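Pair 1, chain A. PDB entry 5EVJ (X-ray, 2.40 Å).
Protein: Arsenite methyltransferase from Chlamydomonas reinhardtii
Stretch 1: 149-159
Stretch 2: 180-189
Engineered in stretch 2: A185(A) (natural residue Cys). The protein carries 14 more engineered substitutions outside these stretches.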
# COMPACT_ATOMS: atom_id res chain seq x y z
N GLU A 149 -3.32 -9.08 -16.18
CA GLU A 149 -2.75 -9.79 -15.08
C GLU A 149 -1.82 -8.92 -14.28
O GLU A 149 -0.82 -8.36 -14.79
CB GLU A 149 -1.98 -10.98 -15.57
CG GLU A 149 -2.84 -12.12 -16.09
CD GLU A 149 -1.97 -13.09 -16.89
OE1 GLU A 149 -1.32 -12.65 -17.88
OE2 GLU A 149 -1.90 -14.27 -16.51
N ILE A 150 -2.08 -8.88 -12.97
CA ILE A 150 -1.23 -8.07 -12.11
C ILE A 150 0.24 -8.37 -12.22
O ILE A 150 1.03 -7.45 -12.00
CB ILE A 150 -1.75 -7.93 -10.68
CG1 ILE A 150 -1.82 -9.29 -9.98
CG2 ILE A 150 -3.12 -7.21 -10.65
CD1 ILE A 150 -2.36 -9.10 -8.58
N GLU A 151 0.61 -9.58 -12.71
CA GLU A 151 2.03 -9.97 -12.94
C GLU A 151 2.65 -9.33 -14.15
O GLU A 151 3.88 -9.42 -14.33
CB GLU A 151 2.21 -11.50 -13.14
CG GLU A 151 1.77 -12.39 -11.93
CD GLU A 151 0.29 -12.33 -11.64
OE1 GLU A 151 -0.49 -11.91 -12.51
OE2 GLU A 151 -0.14 -12.71 -10.53
N TYR A 152 1.83 -8.73 -15.03
CA TYR A 152 2.29 -8.33 -16.39
C TYR A 152 1.85 -6.93 -16.77
O TYR A 152 1.31 -6.68 -17.86
CB TYR A 152 1.89 -9.37 -17.48
CG TYR A 152 2.72 -10.64 -17.38
CD1 TYR A 152 4.02 -10.68 -17.92
CD2 TYR A 152 2.23 -11.74 -16.72
CE1 TYR A 152 4.82 -11.80 -17.76
CE2 TYR A 152 3.00 -12.91 -16.57
CZ TYR A 152 4.29 -12.92 -17.09
OH TYR A 152 5.09 -14.06 -16.97
N LEU A 153 2.16 -5.98 -15.90
CA LEU A 153 1.74 -4.63 -16.16
C LEU A 153 2.26 -4.17 -17.50
O LEU A 153 1.62 -3.34 -18.12
CB LEU A 153 2.19 -3.71 -15.04
CG LEU A 153 1.66 -4.11 -13.65
CD1 LEU A 153 1.97 -3.05 -12.62
CD2 LEU A 153 0.18 -4.39 -13.68
N ASP A 154 3.42 -4.66 -17.93
CA ASP A 154 3.99 -4.33 -19.29
C ASP A 154 2.99 -4.83 -20.36
O ASP A 154 2.65 -4.12 -21.29
CB ASP A 154 5.38 -5.01 -19.51
CG ASP A 154 5.42 -6.43 -18.91
OD1 ASP A 154 4.42 -6.90 -18.36
OD2 ASP A 154 6.44 -7.08 -18.90
N ARG A 155 2.45 -6.02 -20.18
CA ARG A 155 1.47 -6.53 -21.18
C ARG A 155 0.23 -5.70 -21.19
O ARG A 155 -0.28 -5.45 -22.24
CB ARG A 155 1.17 -8.01 -21.02
CG ARG A 155 2.40 -8.80 -21.43
CD ARG A 155 2.08 -10.27 -21.40
NE ARG A 155 3.30 -11.06 -21.42
CZ ARG A 155 3.36 -12.29 -20.93
NH1 ARG A 155 2.25 -12.83 -20.40
NH2 ARG A 155 4.50 -12.96 -20.95
N ALA A 156 -0.18 -5.20 -20.03
CA ALA A 156 -1.29 -4.27 -19.96
C ALA A 156 -0.92 -2.88 -20.51
O ALA A 156 -1.75 -1.98 -20.47
CB ALA A 156 -1.77 -4.15 -18.52
N GLY A 157 0.30 -2.69 -21.04
CA GLY A 157 0.65 -1.37 -21.61
C GLY A 157 1.06 -0.31 -20.59
O GLY A 157 1.12 0.87 -20.92
N LEU A 158 1.35 -0.70 -19.34
CA LEU A 158 1.72 0.31 -18.31
C LEU A 158 3.21 0.60 -18.30
O LEU A 158 4.08 -0.31 -18.06
CB LEU A 158 1.20 -0.08 -16.94
CG LEU A 158 -0.30 -0.38 -16.90
CD1 LEU A 158 -0.79 -0.85 -15.53
CD2 LEU A 158 -1.17 0.78 -17.42
N GLU A 159 3.50 1.88 -18.55
CA GLU A 159 4.84 2.37 -18.72
C GLU A 159 5.57 2.59 -17.37
O GLU A 159 4.96 2.80 -16.33
CB GLU A 159 4.83 3.73 -19.46
CG GLU A 159 3.96 3.91 -20.73
CD GLU A 159 4.48 3.13 -21.95
OE1 GLU A 159 5.66 2.67 -21.98
OE2 GLU A 159 3.70 2.96 -22.93
N ARG A 180 7.18 -11.05 -9.62
CA ARG A 180 6.86 -10.23 -10.79
C ARG A 180 5.90 -9.10 -10.52
O ARG A 180 6.13 -8.01 -11.00
CB ARG A 180 6.39 -11.04 -12.02
CG ARG A 180 7.31 -10.67 -13.19
CD ARG A 180 6.96 -11.24 -14.56
NE ARG A 180 6.13 -10.21 -15.12
CZ ARG A 180 6.41 -9.45 -16.17
NH1 ARG A 180 7.48 -9.66 -16.92
NH2 ARG A 180 5.55 -8.50 -16.47
N VAL A 181 4.87 -9.34 -9.74
CA VAL A 181 3.95 -8.28 -9.36
C VAL A 181 4.74 -7.17 -8.64
O VAL A 181 4.64 -6.00 -8.98
CB VAL A 181 2.89 -8.82 -8.38
CG1 VAL A 181 1.94 -7.72 -7.91
CG2 VAL A 181 2.19 -10.02 -8.96
N LEU A 182 5.57 -7.58 -7.67
CA LEU A 182 6.37 -6.64 -6.92
C LEU A 182 7.28 -5.88 -7.84
O LEU A 182 7.31 -4.65 -7.79
CB LEU A 182 7.16 -7.37 -5.82
CG LEU A 182 6.49 -7.47 -4.46
CD1 LEU A 182 5.02 -7.13 -4.41
CD2 LEU A 182 6.71 -8.80 -3.77
N SER A 183 8.01 -6.58 -8.71
CA SER A 183 8.97 -5.86 -9.56
C SER A 183 8.28 -4.97 -10.61
O SER A 183 8.81 -3.90 -11.00
CB SER A 183 10.01 -6.81 -10.20
OG SER A 183 9.44 -7.72 -11.13
N GLU A 184 7.06 -5.35 -10.98
CA GLU A 184 6.25 -4.51 -11.89
C GLU A 184 5.77 -3.23 -11.22
O GLU A 184 5.92 -2.11 -11.80
CB GLU A 184 5.10 -5.31 -12.54
CG GLU A 184 5.73 -6.27 -13.59
CD GLU A 184 6.11 -5.54 -14.88
OE1 GLU A 184 7.35 -5.25 -15.14
OE2 GLU A 184 5.12 -5.24 -15.63
N ALA A 185 5.19 -3.38 -10.01
CA ALA A 185 4.89 -2.22 -9.12
C ALA A 185 6.08 -1.30 -9.09
O ALA A 185 5.98 -0.10 -9.43
CB ALA A 185 4.54 -2.67 -7.72
N TYR A 186 7.23 -1.89 -8.81
CA TYR A 186 8.45 -1.11 -8.72
C TYR A 186 8.74 -0.36 -10.05
O TYR A 186 9.21 0.81 -10.03
CB TYR A 186 9.65 -1.98 -8.30
CG TYR A 186 10.84 -1.14 -7.97
CD1 TYR A 186 11.77 -0.71 -8.97
CD2 TYR A 186 11.03 -0.70 -6.66
CE1 TYR A 186 12.88 0.08 -8.66
CE2 TYR A 186 12.14 0.08 -6.32
CZ TYR A 186 13.04 0.48 -7.32
OH TYR A 186 14.09 1.28 -6.91
N ARG A 187 8.49 -1.03 -11.18
CA ARG A 187 8.84 -0.45 -12.49
C ARG A 187 7.89 0.69 -12.82
O ARG A 187 8.32 1.69 -13.34
CB ARG A 187 8.80 -1.54 -13.59
CG ARG A 187 9.11 -1.05 -15.02
CD ARG A 187 8.90 -2.15 -16.15
NE ARG A 187 7.51 -2.68 -16.16
CZ ARG A 187 6.48 -2.02 -16.69
NH1 ARG A 187 5.25 -2.54 -16.65
NH2 ARG A 187 6.67 -0.86 -17.30
N VAL A 188 6.59 0.51 -12.58
CA VAL A 188 5.64 1.55 -12.96
C VAL A 188 5.58 2.77 -11.98
O VAL A 188 4.95 3.81 -12.32
CB VAL A 188 4.22 0.98 -13.18
CG1 VAL A 188 4.22 -0.20 -14.21
CG2 VAL A 188 3.58 0.62 -11.85
N LEU A 189 6.25 2.67 -10.83
CA LEU A 189 6.33 3.80 -9.87
C LEU A 189 7.32 4.83 -10.34
O LEU A 189 8.45 4.53 -10.77
CB LEU A 189 6.73 3.32 -8.44
CG LEU A 189 5.58 2.65 -7.67
CD1 LEU A 189 6.09 1.94 -6.42
CD2 LEU A 189 4.51 3.71 -7.35
O HOH W 1 8.52 -5.51 -17.92

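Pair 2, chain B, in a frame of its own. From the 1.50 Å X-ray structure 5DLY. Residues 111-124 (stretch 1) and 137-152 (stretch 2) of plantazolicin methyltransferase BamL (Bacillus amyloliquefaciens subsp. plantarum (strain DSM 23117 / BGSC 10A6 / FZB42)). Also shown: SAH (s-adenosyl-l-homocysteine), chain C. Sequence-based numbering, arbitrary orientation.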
# COMPACT_ATOMS: atom_id res chain seq x y z
N SER B 111 2.05 -11.07 12.60
CA SER B 111 0.97 -10.65 13.48
C SER B 111 -0.00 -9.82 12.67
O SER B 111 0.36 -9.29 11.61
CB SER B 111 1.53 -9.81 14.65
OG SER B 111 0.56 -9.63 15.67
N ASN B 112 -1.24 -9.71 13.16
CA ASN B 112 -2.19 -8.73 12.66
C ASN B 112 -1.54 -7.34 12.79
O ASN B 112 -0.97 -7.02 13.84
CB ASN B 112 -3.46 -8.85 13.49
CG ASN B 112 -4.57 -7.89 13.10
OD1 ASN B 112 -4.45 -7.07 12.18
ND2 ASN B 112 -5.66 -7.97 13.85
N ALA B 113 -1.61 -6.54 11.73
CA ALA B 113 -1.07 -5.18 11.77
C ALA B 113 -1.65 -4.34 12.90
O ALA B 113 -1.02 -3.39 13.35
CB ALA B 113 -1.27 -4.47 10.43
N GLU B 114 -2.85 -4.72 13.36
CA GLU B 114 -3.45 -4.09 14.55
C GLU B 114 -2.50 -4.07 15.74
O GLU B 114 -2.60 -3.19 16.60
CB GLU B 114 -4.75 -4.78 14.95
CG GLU B 114 -5.92 -4.53 14.01
CD GLU B 114 -7.24 -5.09 14.53
OE1 GLU B 114 -7.70 -4.66 15.62
OE2 GLU B 114 -7.82 -5.94 13.85
N ASN B 115 -1.61 -5.05 15.80
CA ASN B 115 -0.72 -5.24 16.95
C ASN B 115 0.65 -4.58 16.80
O ASN B 115 1.54 -4.83 17.61
CB ASN B 115 -0.56 -6.73 17.22
CG ASN B 115 -1.89 -7.42 17.46
OD1 ASN B 115 -2.73 -6.91 18.20
ND2 ASN B 115 -2.09 -8.58 16.82
N ILE B 116 0.80 -3.73 15.79
CA ILE B 116 2.11 -3.17 15.44
C ILE B 116 2.89 -2.48 16.58
O ILE B 116 4.11 -2.58 16.64
CB ILE B 116 2.04 -2.29 14.16
CG1 ILE B 116 3.44 -1.94 13.62
CG2 ILE B 116 1.20 -1.04 14.38
CD1 ILE B 116 4.31 -3.14 13.29
N MET B 117 2.19 -1.80 17.48
CA MET B 117 2.87 -1.03 18.53
C MET B 117 3.53 -1.91 19.60
O MET B 117 4.30 -1.41 20.43
CB MET B 117 1.95 0.04 19.14
CG MET B 117 1.74 1.23 18.20
SD MET B 117 0.80 2.61 18.90
CE MET B 117 2.05 3.49 19.82
N GLN B 118 3.25 -3.21 19.56
CA GLN B 118 4.00 -4.20 20.37
C GLN B 118 5.39 -4.50 19.81
O GLN B 118 6.21 -5.13 20.49
CB GLN B 118 3.24 -5.54 20.44
CG GLN B 118 1.97 -5.54 21.25
CD GLN B 118 1.03 -6.64 20.82
OE1 GLN B 118 1.45 -7.75 20.41
NE2 GLN B 118 -0.26 -6.36 20.90
N TYR B 119 5.64 -4.09 18.57
CA TYR B 119 6.83 -4.52 17.83
C TYR B 119 7.69 -3.36 17.35
O TYR B 119 8.86 -3.55 17.02
CB TYR B 119 6.44 -5.43 16.65
CG TYR B 119 5.72 -6.65 17.14
CD1 TYR B 119 6.41 -7.66 17.80
CD2 TYR B 119 4.33 -6.76 16.99
CE1 TYR B 119 5.75 -8.77 18.29
CE2 TYR B 119 3.66 -7.87 17.48
CZ TYR B 119 4.37 -8.86 18.13
OH TYR B 119 3.72 -9.96 18.63
N VAL B 120 7.09 -2.17 17.31
CA VAL B 120 7.75 -0.96 16.83
C VAL B 120 7.44 0.17 17.81
O VAL B 120 6.27 0.49 18.06
CB VAL B 120 7.30 -0.57 15.40
CG1 VAL B 120 7.94 0.73 14.96
CG2 VAL B 120 7.62 -1.69 14.42
N SER B 121 8.49 0.75 18.37
CA SER B 121 8.35 1.86 19.30
C SER B 121 8.92 3.16 18.73
O SER B 121 8.37 4.23 18.96
CB SER B 121 8.99 1.53 20.65
OG SER B 121 10.26 0.94 20.48
N LYS B 122 10.03 3.05 18.00
CA LYS B 122 10.61 4.22 17.35
C LYS B 122 9.65 4.71 16.27
O LYS B 122 9.09 3.90 15.52
CB LYS B 122 11.95 3.87 16.70
CG LYS B 122 13.03 3.46 17.69
CD LYS B 122 14.12 2.66 17.01
CE LYS B 122 15.18 2.20 18.00
NZ LYS B 122 15.96 3.34 18.57
N LYS B 123 9.44 6.02 16.22
CA LYS B 123 8.55 6.59 15.21
C LYS B 123 9.12 6.37 13.81
O LYS B 123 10.34 6.31 13.62
CB LYS B 123 8.28 8.07 15.47
CG LYS B 123 7.78 8.39 16.88
CD LYS B 123 6.45 7.73 17.20
CE LYS B 123 5.96 8.12 18.59
NZ LYS B 123 6.80 7.53 19.67
N GLN B 124 8.22 6.25 12.84
CA GLN B 124 8.56 5.87 11.47
C GLN B 124 8.40 7.05 10.52
O GLN B 124 7.44 7.81 10.63
CB GLN B 124 7.66 4.73 11.01
CG GLN B 124 7.76 3.49 11.88
CD GLN B 124 9.13 2.83 11.80
OE1 GLN B 124 9.51 2.29 10.76
NE2 GLN B 124 9.87 2.87 12.91
N LYS B 137 -9.71 -6.47 8.65
CA LYS B 137 -11.00 -6.48 9.35
C LYS B 137 -11.36 -5.10 9.93
O LYS B 137 -12.51 -4.65 9.83
CB LYS B 137 -10.99 -7.54 10.46
CG LYS B 137 -12.30 -7.62 11.24
CD LYS B 137 -12.25 -8.71 12.30
CE LYS B 137 -13.53 -8.73 13.14
NZ LYS B 137 -13.49 -9.81 14.17
N ASN B 138 -10.37 -4.44 10.51
CA ASN B 138 -10.57 -3.17 11.21
C ASN B 138 -9.66 -2.07 10.65
O ASN B 138 -8.74 -1.61 11.32
CB ASN B 138 -10.32 -3.39 12.71
CG ASN B 138 -11.29 -4.39 13.31
OD1 ASN B 138 -12.50 -4.16 13.32
ND2 ASN B 138 -10.76 -5.51 13.82
N PRO B 139 -9.94 -1.62 9.41
CA PRO B 139 -9.05 -0.65 8.76
C PRO B 139 -8.93 0.70 9.48
O PRO B 139 -7.84 1.28 9.50
CB PRO B 139 -9.65 -0.48 7.37
CG PRO B 139 -11.07 -0.91 7.49
CD PRO B 139 -11.06 -2.00 8.52
N ILE B 140 -10.02 1.21 10.07
CA ILE B 140 -9.94 2.49 10.78
C ILE B 140 -9.07 2.37 12.04
O ILE B 140 -8.23 3.25 12.29
CB ILE B 140 -11.35 3.03 11.13
CG1 ILE B 140 -12.22 3.14 9.87
CG2 ILE B 140 -11.25 4.39 11.82
CD1 ILE B 140 -13.67 3.52 10.12
N ALA B 141 -9.23 1.29 12.79
CA ALA B 141 -8.40 1.02 13.97
C ALA B 141 -6.92 0.94 13.58
O ALA B 141 -6.06 1.49 14.27
CB ALA B 141 -8.83 -0.26 14.67
N ILE B 142 -6.63 0.26 12.48
CA ILE B 142 -5.24 0.13 12.07
C ILE B 142 -4.65 1.49 11.71
O ILE B 142 -3.55 1.82 12.16
CB ILE B 142 -5.08 -0.87 10.90
CG1 ILE B 142 -5.23 -2.29 11.45
CG2 ILE B 142 -3.71 -0.72 10.23
CD1 ILE B 142 -5.49 -3.36 10.41
N VAL B 143 -5.38 2.28 10.94
CA VAL B 143 -4.89 3.62 10.58
C VAL B 143 -4.69 4.52 11.81
O VAL B 143 -3.67 5.21 11.89
CB VAL B 143 -5.78 4.30 9.52
CG1 VAL B 143 -5.29 5.72 9.27
CG2 VAL B 143 -5.75 3.51 8.22
N ASN B 144 -5.64 4.54 12.74
CA ASN B 144 -5.48 5.33 13.98
C ASN B 144 -4.21 4.92 14.72
O ASN B 144 -3.44 5.76 15.18
CB ASN B 144 -6.68 5.14 14.92
CG ASN B 144 -7.96 5.79 14.42
OD1 ASN B 144 -9.07 5.36 14.78
ND2 ASN B 144 -7.84 6.84 13.62
N THR B 145 -3.98 3.62 14.82
CA THR B 145 -2.77 3.10 15.44
C THR B 145 -1.50 3.54 14.71
O THR B 145 -0.53 3.98 15.34
CB THR B 145 -2.85 1.57 15.54
OG1 THR B 145 -3.88 1.23 16.47
CG2 THR B 145 -1.52 0.97 16.02
N LEU B 146 -1.50 3.42 13.38
CA LEU B 146 -0.34 3.82 12.59
C LEU B 146 -0.01 5.31 12.71
O LEU B 146 1.15 5.69 12.71
CB LEU B 146 -0.51 3.39 11.13
CG LEU B 146 -0.54 1.87 10.91
CD1 LEU B 146 -0.93 1.54 9.48
CD2 LEU B 146 0.78 1.20 11.27
N ILE B 147 -1.04 6.14 12.84
CA ILE B 147 -0.81 7.57 13.05
C ILE B 147 0.02 7.83 14.33
O ILE B 147 0.86 8.73 14.34
CB ILE B 147 -2.12 8.35 12.99
CG1 ILE B 147 -2.63 8.35 11.54
CG2 ILE B 147 -1.93 9.80 13.43
CD1 ILE B 147 -4.02 8.90 11.34
N HIS B 148 -0.18 7.02 15.37
CA HIS B 148 0.63 7.14 16.60
C HIS B 148 2.12 6.90 16.38
O HIS B 148 2.95 7.38 17.16
CB HIS B 148 0.18 6.16 17.69
CG HIS B 148 -1.27 6.23 18.02
ND1 HIS B 148 -1.94 7.42 18.22
CD2 HIS B 148 -2.18 5.25 18.21
CE1 HIS B 148 -3.20 7.17 18.50
NE2 HIS B 148 -3.38 5.86 18.49
N LEU B 149 2.44 6.13 15.34
CA LEU B 149 3.82 5.76 15.03
C LEU B 149 4.50 6.71 14.06
O LEU B 149 5.68 6.55 13.77
CB LEU B 149 3.89 4.32 14.50
CG LEU B 149 3.75 3.19 15.52
CD1 LEU B 149 3.68 1.85 14.82
CD2 LEU B 149 4.93 3.22 16.50
N LEU B 150 3.78 7.71 13.56
CA LEU B 150 4.37 8.66 12.61
C LEU B 150 5.37 9.60 13.29
O LEU B 150 5.09 10.14 14.37
CB LEU B 150 3.29 9.48 11.91
CG LEU B 150 2.44 8.75 10.86
CD1 LEU B 150 1.30 9.66 10.44
CD2 LEU B 150 3.26 8.27 9.67
N SER B 151 6.53 9.76 12.66
CA SER B 151 7.53 10.73 13.12
C SER B 151 7.05 12.15 12.85
O SER B 151 6.01 12.37 12.19
CB SER B 151 8.87 10.47 12.43
OG SER B 151 8.86 10.97 11.10
N ASP B 152 7.81 13.13 13.33
CA ASP B 152 7.45 14.53 13.11
C ASP B 152 7.48 14.95 11.63
O ASP B 152 6.83 15.92 11.26
CB ASP B 152 8.36 15.46 13.93
CG ASP B 152 8.16 15.30 15.43
OD1 ASP B 152 7.13 14.74 15.84
OD2 ASP B 152 9.04 15.75 16.20
N SAH C . 1.97 -5.21 0.33
CA SAH C . 1.92 -6.40 -0.58
CB SAH C . 0.53 -7.03 -0.53
CG SAH C . 0.63 -8.56 -0.51
SD SAH C . -0.95 -9.34 -0.70
C SAH C . 2.22 -5.99 -1.99
O SAH C . 2.64 -4.86 -2.25
OXT SAH C . 2.05 -6.76 -2.94
C5' SAH C . -1.80 -8.88 0.78
C4' SAH C . -1.03 -9.21 2.05
O4' SAH C . -1.69 -8.61 3.17
C3' SAH C . -1.00 -10.71 2.34
O3' SAH C . 0.36 -11.17 2.45
C2' SAH C . -1.78 -10.87 3.64
O2' SAH C . -1.33 -11.92 4.50
C1' SAH C . -1.57 -9.51 4.27
N9 SAH C . -2.55 -9.14 5.32
C8 SAH C . -3.90 -9.24 5.24
N7 SAH C . -4.47 -8.81 6.39
C5 SAH C . -3.49 -8.42 7.21
C6 SAH C . -3.42 -7.87 8.57
N6 SAH C . -4.56 -7.65 9.25
N1 SAH C . -2.19 -7.59 9.08
C2 SAH C . -1.06 -7.82 8.38
N3 SAH C . -1.05 -8.33 7.11
C4 SAH C . -2.22 -8.64 6.50
O HOH W 2 -7.84 -5.67 11.14
O HOH W 3 -4.68 -1.27 15.92

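In both pairs a short, tightly turned segment lies against one side of a helix and then runs on toward the helix's C-terminal end; the N, CA and C atoms of 14 central residues superpose with an RMSD of 1.0 Å. The closest matches run along the contact itself: E151(A) with E114(B), R187(A) with H148(B), and V188(A) with L149(B) each fall within 0.4 Å at CA. The turned segments are built differently in detail. Pair 1 uses a type I turn from D154(A) to G157(A), whose phi of 80° calls for glycine; pair 2 uses a 3-10 segment, and G157(A) has no counterpart there.

The apolar positions are what the two pairs share. I150(A) and A113(B) meet V181(A) and I142(B), L153(A) and I116(B) face the helix, and L158(A) and V120(B) close the far end. Side-chain size is redistributed among these sites. In pair 1, V188(A) is small, and its CG1 lies 4.0 Å from L153(A) CD1 and 4.1 Å from L158(A) CB. In pair 2 the matching L149(B) reaches farther: its CD1 packs 3.8 Å from I116(B) CG2, its CG 3.9 Å from M117(B) CG, and its CD2 4.2 Å from V120(B) CG1.

The polar solution separates the two. Pair 1 clamps the loop with two arginines. R180(A) NE donates to E151(A) O at 2.5 Å, while its NH2 forms a salt bridge with D154(A), 3.0 Å to OD2. R187(A) grips L158(A) O through NH2 at 2.8 Å and NH1 at 2.9 Å. Between them, E184(A) OE2 accepts from D154(A) N at 2.9 Å. E184(A) OE2 also lies only 3.3 Å from D154(A) OD1, a like-charge approach that the arginines offset: R187(A) NE also bonds E184(A) OE1 at 2.8 Å.

At the matched sites of E184(A) and D154(A), pair 2 has other side chains; R180(A) has no matched position. T145(B) stands where E184(A) does and brings its CG2 within 3.8 Å of I116(B) CG2, while water 3 links its OG1 (2.7 Å) to E114(B) O (2.9 Å). M117(B) takes the place of D154(A) and sets SD 3.8 Å from H148(B) CB, exchanging a charged contact for a largely apolar one. Direct polar links lie toward the ends: N138(B) ND2 donates to E114(B) OE2 at 3.0 Å, and a parallel bridge joins Q124(B) N to L149(B) O at 2.7 Å and S151(B) N to Q124(B) O at 3.0 Å. One backbone frame thus accepts either arginine clamps or a leucine and methionine that add apolar contacts.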